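Local coordinates for protein proteolytically activated form of PPO4 Tyrosinase (Agaricus bisporus var. bisporus H97, PDB 4OUA) that uses a pair of copper ions to hydroxylate monophenols to o-diphenols and oxidise these to o-quinones, the first step towards melanin pigments, at residues Q293-G298 against D367-H372; Q36-K41 against Q102-G107. One frame throughout, in Å; residues are numbered along the deposited sequence.

Contact 1: residues Q293-G298 against D367-H372; sequences QALYPG and DYINDH
Ala294 and Ile369 make the central touch of this helix-helix contact, the methyl CB of Ala294 resting on Ile369 CG1 at 3.5 Å. Ile369 CB and CG2 each lie 3.8 Å from the same methyl, so the alanine meets CG1 and the branched root of the isoleucine rather than the terminal CD1. The torsion of Ile369 explains this: CG1 stands anti to its own carbonyl carbon (chi1 -61°), CG2 takes the place anti to the backbone N, and the end of the chain leads off from the 293-298 segment. CD1 there reaches the edge of the neighbouring Tyr368 ring, in its plane.

Leu295 supplies the second touch through a single methyl. Its CB does not face the partner helix, but the extended leucine end carries CD2 across to Asn370, meeting CB and OD1 at 3.6 Å each. The two side chains run at about a right angle, and the methyl lies against both the aliphatic root and the side-chain amide oxygen, OD1, of the asparagine, a van der Waals contact without a hydrogen bond. The backbones keep nearly the same spacing at both touches, with Ala294 CA and Ile369 CA 6.6 Å apart and Leu295 CA and Asn370 CA 6.7 Å apart.

Around this core, Ala294 also touches Val365 and Leu295 touches Ile373, extending the apolar seam along the helix 362-377, while Phe354 packs on Ile369. On the residue before Ala294, the side chain of Gln293 bonds to Arg91 and to the carbonyl of Thr342. The contact thus joins the last turn of helix 277-295, in the tyrosinase central domain, to the middle of helix 362-377.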
loop_
_atom_site.group_PDB
_atom_site.type_symbol
_atom_site.label_atom_id
_atom_site.label_comp_id
_atom_site.label_asym_id
_atom_site.label_seq_id
_atom_site.Cartn_x
_atom_site.Cartn_y
_atom_site.Cartn_z
ATOM N N GLN A 293 -9.549 5.492 -13.449
ATOM C CA GLN A 293 -9.397 6.818 -14.043
ATOM C C GLN A 293 -9.429 6.745 -15.566
ATOM O O GLN A 293 -9.914 7.662 -16.228
ATOM C CB GLN A 293 -8.092 7.474 -13.585
ATOM C CG GLN A 293 -8.066 7.886 -12.124
ATOM C CD GLN A 293 -6.718 8.438 -11.705
ATOM O OE1 GLN A 293 -6.134 7.999 -10.713
ATOM N NE2 GLN A 293 -6.212 9.405 -12.464
ATOM N N ALA A 294 -8.910 5.652 -16.113
ATOM C CA ALA A 294 -8.879 5.462 -17.557
ATOM C C ALA A 294 -10.289 5.282 -18.114
ATOM O O ALA A 294 -10.586 5.716 -19.227
ATOM C CB ALA A 294 -8.011 4.268 -17.914
ATOM N N LEU A 295 -11.155 4.645 -17.333
ATOM C CA LEU A 295 -12.531 4.409 -17.756
ATOM C C LEU A 295 -13.417 5.619 -17.482
ATOM O O LEU A 295 -14.307 5.934 -18.270
ATOM C CB LEU A 295 -13.107 3.175 -17.055
ATOM C CG LEU A 295 -12.428 1.834 -17.339
ATOM C CD1 LEU A 295 -13.162 0.706 -16.629
ATOM C CD2 LEU A 295 -12.350 1.569 -18.836
ATOM N N TYR A 296 -13.167 6.295 -16.366
ATOM C CA TYR A 296 -14.003 7.416 -15.950
ATOM C C TYR A 296 -13.222 8.718 -15.815
ATOM O O TYR A 296 -13.114 9.265 -14.718
ATOM C CB TYR A 296 -14.694 7.097 -14.623
ATOM C CG TYR A 296 -15.696 5.970 -14.707
ATOM C CD1 TYR A 296 -16.990 6.200 -15.155
ATOM C CD2 TYR A 296 -15.351 4.679 -14.334
ATOM C CE1 TYR A 296 -17.910 5.175 -15.232
ATOM C CE2 TYR A 296 -16.266 3.647 -14.408
ATOM C CZ TYR A 296 -17.544 3.901 -14.858
ATOM O OH TYR A 296 -18.460 2.876 -14.933
ATOM N N PRO A 297 -12.683 9.225 -16.934
ATOM C CA PRO A 297 -11.942 10.489 -16.908
ATOM C C PRO A 297 -12.849 11.664 -16.559
ATOM O O PRO A 297 -14.012 11.681 -16.964
ATOM C CB PRO A 297 -11.408 10.612 -18.336
ATOM C CG PRO A 297 -12.365 9.826 -19.159
ATOM C CD PRO A 297 -12.793 8.676 -18.296
ATOM N N GLY A 298 -12.324 12.626 -15.809
ATOM C CA GLY A 298 -13.096 13.790 -15.420
ATOM C C GLY A 298 -13.728 13.641 -14.050
ATOM O O GLY A 298 -14.051 14.634 -13.398
ATOM N N ASP A 367 -10.544 2.756 -24.260
ATOM C CA ASP A 367 -10.917 1.552 -24.990
ATOM C C ASP A 367 -9.903 0.437 -24.765
ATOM O O ASP A 367 -10.268 -0.737 -24.675
ATOM C CB ASP A 367 -11.053 1.849 -26.484
ATOM C CG ASP A 367 -12.202 2.792 -26.787
ATOM O OD1 ASP A 367 -13.181 2.805 -26.010
ATOM O OD2 ASP A 367 -12.128 3.518 -27.800
ATOM N N TYR A 368 -8.630 0.809 -24.670
ATOM C CA TYR A 368 -7.567 -0.158 -24.425
ATOM C C TYR A 368 -7.673 -0.738 -23.021
ATOM O O TYR A 368 -7.611 -1.953 -22.830
ATOM C CB TYR A 368 -6.196 0.487 -24.623
ATOM C CG TYR A 368 -5.037 -0.453 -24.381
ATOM C CD1 TYR A 368 -4.574 -1.286 -25.391
ATOM C CD2 TYR A 368 -4.402 -0.504 -23.147
ATOM C CE1 TYR A 368 -3.517 -2.146 -25.179
ATOM C CE2 TYR A 368 -3.342 -1.361 -22.926
ATOM C CZ TYR A 368 -2.903 -2.180 -23.946
ATOM O OH TYR A 368 -1.848 -3.038 -23.737
ATOM N N ILE A 369 -7.833 0.143 -22.040
ATOM C CA ILE A 369 -7.923 -0.270 -20.647
ATOM C C ILE A 369 -9.186 -1.083 -20.391
ATOM O O ILE A 369 -9.167 -2.055 -19.634
ATOM C CB ILE A 369 -7.895 0.944 -19.703
ATOM C CG1 ILE A 369 -6.588 1.716 -19.878
ATOM C CG2 ILE A 369 -8.052 0.500 -18.260
ATOM C CD1 ILE A 369 -5.355 0.880 -19.619
ATOM N N ASN A 370 -10.283 -0.683 -21.027
ATOM C CA ASN A 370 -11.546 -1.397 -20.886
ATOM C C ASN A 370 -11.425 -2.840 -21.367
ATOM O O ASN A 370 -11.894 -3.763 -20.704
ATOM C CB ASN A 370 -12.658 -0.681 -21.652
ATOM C CG ASN A 370 -14.037 -1.186 -21.280
ATOM O OD1 ASN A 370 -14.698 -0.628 -20.405
ATOM N ND2 ASN A 370 -14.478 -2.251 -21.941
ATOM N N ASP A 371 -10.797 -3.031 -22.523
ATOM C CA ASP A 371 -10.535 -4.374 -23.027
ATOM C C ASP A 371 -9.611 -5.118 -22.076
ATOM O O ASP A 371 -9.734 -6.328 -21.892
ATOM C CB ASP A 371 -9.917 -4.328 -24.425
ATOM C CG ASP A 371 -10.908 -3.904 -25.488
ATOM O OD1 ASP A 371 -12.120 -3.852 -25.191
ATOM O OD2 ASP A 371 -10.473 -3.633 -26.627
ATOM N N HIS A 372 -8.682 -4.378 -21.478
ATOM C CA HIS A 372 -7.736 -4.941 -20.526
ATOM C C HIS A 372 -8.458 -5.510 -19.307
ATOM O O HIS A 372 -8.215 -6.648 -18.902
ATOM C CB HIS A 372 -6.724 -3.875 -20.099
ATOM C CG HIS A 372 -5.708 -4.364 -19.116
ATOM N ND1 HIS A 372 -5.000 -5.532 -19.294
ATOM C CD2 HIS A 372 -5.279 -3.840 -17.943
ATOM C CE1 HIS A 372 -4.181 -5.708 -18.274
ATOM N NE2 HIS A 372 -4.330 -4.695 -17.440
#

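Contact 2: residues Q36-K41 against Q102-G107; sequences QAIQDK and QEAAKG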
loop_
_atom_site.group_PDB
_atom_site.type_symbol
_atom_site.label_atom_id
_atom_site.label_comp_id
_atom_site.label_asym_id
_atom_site.label_seq_id
_atom_site.Cartn_x
_atom_site.Cartn_y
_atom_site.Cartn_z
ATOM N N GLN A 36 14.513 -4.718 4.963
ATOM C CA GLN A 36 15.140 -5.139 6.207
ATOM C C GLN A 36 15.822 -3.947 6.871
ATOM O O GLN A 36 15.856 -3.835 8.094
ATOM C CB GLN A 36 16.148 -6.263 5.949
ATOM C CG GLN A 36 16.809 -6.815 7.202
ATOM C CD GLN A 36 15.868 -7.659 8.037
ATOM O OE1 GLN A 36 15.303 -8.642 7.554
ATOM N NE2 GLN A 36 15.692 -7.281 9.297
ATOM N N ALA A 37 16.351 -3.049 6.048
ATOM C CA ALA A 37 17.072 -1.882 6.540
ATOM C C ALA A 37 16.162 -0.932 7.314
ATOM O O ALA A 37 16.533 -0.431 8.375
ATOM C CB ALA A 37 17.735 -1.151 5.383
ATOM N N ILE A 38 14.970 -0.685 6.779
ATOM C CA ILE A 38 14.034 0.238 7.410
ATOM C C ILE A 38 13.285 -0.427 8.564
ATOM O O ILE A 38 12.762 0.253 9.448
ATOM C CB ILE A 38 13.017 0.797 6.394
ATOM C CG1 ILE A 38 12.160 -0.328 5.812
ATOM C CG2 ILE A 38 13.734 1.549 5.285
ATOM C CD1 ILE A 38 11.110 0.152 4.836
ATOM N N GLN A 39 13.234 -1.755 8.553
ATOM C CA GLN A 39 12.631 -2.497 9.654
ATOM C C GLN A 39 13.570 -2.527 10.855
ATOM O O GLN A 39 13.129 -2.626 12.000
ATOM C CB GLN A 39 12.282 -3.925 9.229
ATOM C CG GLN A 39 11.098 -4.031 8.284
ATOM C CD GLN A 39 10.721 -5.472 7.988
ATOM O OE1 GLN A 39 11.405 -6.405 8.414
ATOM N NE2 GLN A 39 9.625 -5.662 7.259
ATOM N N ASP A 40 14.868 -2.437 10.583
ATOM C CA ASP A 40 15.874 -2.498 11.637
ATOM C C ASP A 40 16.225 -1.113 12.172
ATOM O O ASP A 40 16.977 -0.990 13.137
ATOM C CB ASP A 40 17.135 -3.201 11.130
ATOM C CG ASP A 40 16.895 -4.663 10.800
ATOM O OD1 ASP A 40 16.028 -5.289 11.447
ATOM O OD2 ASP A 40 17.572 -5.190 9.892
ATOM N N LYS A 41 15.679 -0.074 11.547
ATOM C CA LYS A 41 15.888 1.291 12.017
ATOM C C LYS A 41 15.196 1.522 13.357
ATOM O O LYS A 41 14.244 0.824 13.702
ATOM C CB LYS A 41 15.379 2.307 10.992
ATOM C CG LYS A 41 16.259 2.468 9.764
ATOM C CD LYS A 41 15.696 3.534 8.835
ATOM C CE LYS A 41 16.554 3.703 7.590
ATOM N NZ LYS A 41 15.928 4.638 6.611
ATOM N N GLN A 102 13.001 3.642 -1.256
ATOM C CA GLN A 102 14.015 3.801 -2.291
ATOM C C GLN A 102 15.293 4.386 -1.701
ATOM O O GLN A 102 16.398 3.958 -2.039
ATOM C CB GLN A 102 13.513 4.697 -3.424
ATOM C CG GLN A 102 14.502 4.821 -4.578
ATOM C CD GLN A 102 14.219 6.007 -5.480
ATOM O OE1 GLN A 102 13.847 7.082 -5.012
ATOM N NE2 GLN A 102 14.398 5.816 -6.781
ATOM N N GLU A 103 15.128 5.371 -0.822
ATOM C CA GLU A 103 16.256 6.050 -0.196
ATOM C C GLU A 103 17.168 5.051 0.502
ATOM O O GLU A 103 18.391 5.172 0.458
ATOM C CB GLU A 103 15.762 7.104 0.796
ATOM C CG GLU A 103 16.841 8.061 1.281
ATOM C CD GLU A 103 16.279 9.199 2.115
ATOM O OE1 GLU A 103 16.740 10.347 1.942
ATOM O OE2 GLU A 103 15.378 8.947 2.945
ATOM N N ALA A 104 16.563 4.056 1.141
ATOM C CA ALA A 104 17.322 2.989 1.775
ATOM C C ALA A 104 17.990 2.119 0.716
ATOM O O ALA A 104 19.097 1.619 0.916
ATOM C CB ALA A 104 16.419 2.149 2.667
ATOM N N ALA A 105 17.309 1.951 -0.415
ATOM C CA ALA A 105 17.807 1.112 -1.498
ATOM C C ALA A 105 19.006 1.750 -2.193
ATOM O O ALA A 105 19.818 1.059 -2.806
ATOM C CB ALA A 105 16.701 0.834 -2.502
ATOM N N LYS A 106 19.111 3.072 -2.097
ATOM C CA LYS A 106 20.252 3.786 -2.661
ATOM C C LYS A 106 21.519 3.485 -1.870
ATOM O O LYS A 106 22.572 3.211 -2.445
ATOM C CB LYS A 106 19.991 5.292 -2.686
ATOM C CG LYS A 106 19.004 5.737 -3.747
ATOM C CD LYS A 106 18.789 7.238 -3.697
ATOM C CE LYS A 106 17.876 7.705 -4.819
ATOM N NZ LYS A 106 17.615 9.168 -4.744
ATOM N N GLY A 107 21.408 3.543 -0.546
ATOM C CA GLY A 107 22.519 3.222 0.326
ATOM C C GLY A 107 22.912 1.767 0.183
ATOM O O GLY A 107 24.078 1.406 0.339
#
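Ile38 meets Ala104 through CG2, which its first torsion (chi1 63°) sets anti to the carbonyl carbon, while CG1 lies between the backbone N and the carbonyl carbon. This orientation turns the CG2 methyl onto Ala104, and CG2 comes within 3.8 Å of Ala104 CB. The setting is a helix-helix packing in the largely helical tyrosinase fold, between the end of helix 25-39 and the later part of helix 86-109.

The interface is small, burying 92 Å² in all, and its closest contacts are all between apolar side chains. Ala104 is its focus on one side: its methyl points at the opposing helix and meets Ile38 and, more loosely, Ala37 CB at 4.5 Å. With alanine facing alanine, the backbones come near, Ala37 CA and Ala104 CA lying 6.8 Å apart. Ala34, one turn earlier, touches both Ala104 and Ala105, so the small-residue seam continues along helix 25-39. Ile38 is buried further by Tyr97 and Leu101 of helix 86-109 and by Phe49.

Beside it, Lys41 CB points toward the second helix, but its NZ remains 5.7 Å from Glu103 OE2, too far for a salt bridge; the opposite charges may still attract weakly. Lys41 NZ instead makes a weak hydrogen bond to the carbonyl of Ser47.

Near the C-terminal end of helix 25-39, Gln36 reaches Asp40, four residues on. Gln36 NE2 donates to Asp40 OD2 at 2.9 Å, although the exact orientation of the carboxylate is doubtful. A weak second bond runs from Gln36 NE2 to Asp40 OD1 at 3.0 Å.

Contact 2 closes before contact 1 opens, so the two follow one another in series along the chain. They lie on opposite sides of the chain's centre, their own centres 36 Å apart and their nearest atoms about 21 Å apart, and they share no helix. Each nevertheless pairs a helix that carries a copper ligand with one from earlier or later in the chain: contact 2 brings helix 25-39, early in the chain, against helix 86-109, and contact 1 brings the C-terminal helix 362-377 against helix 277-295. Helix 86-109 carries the copper ligand His90, and helix 277-295 carries His282, so both partner helices lead back to the dicopper centre.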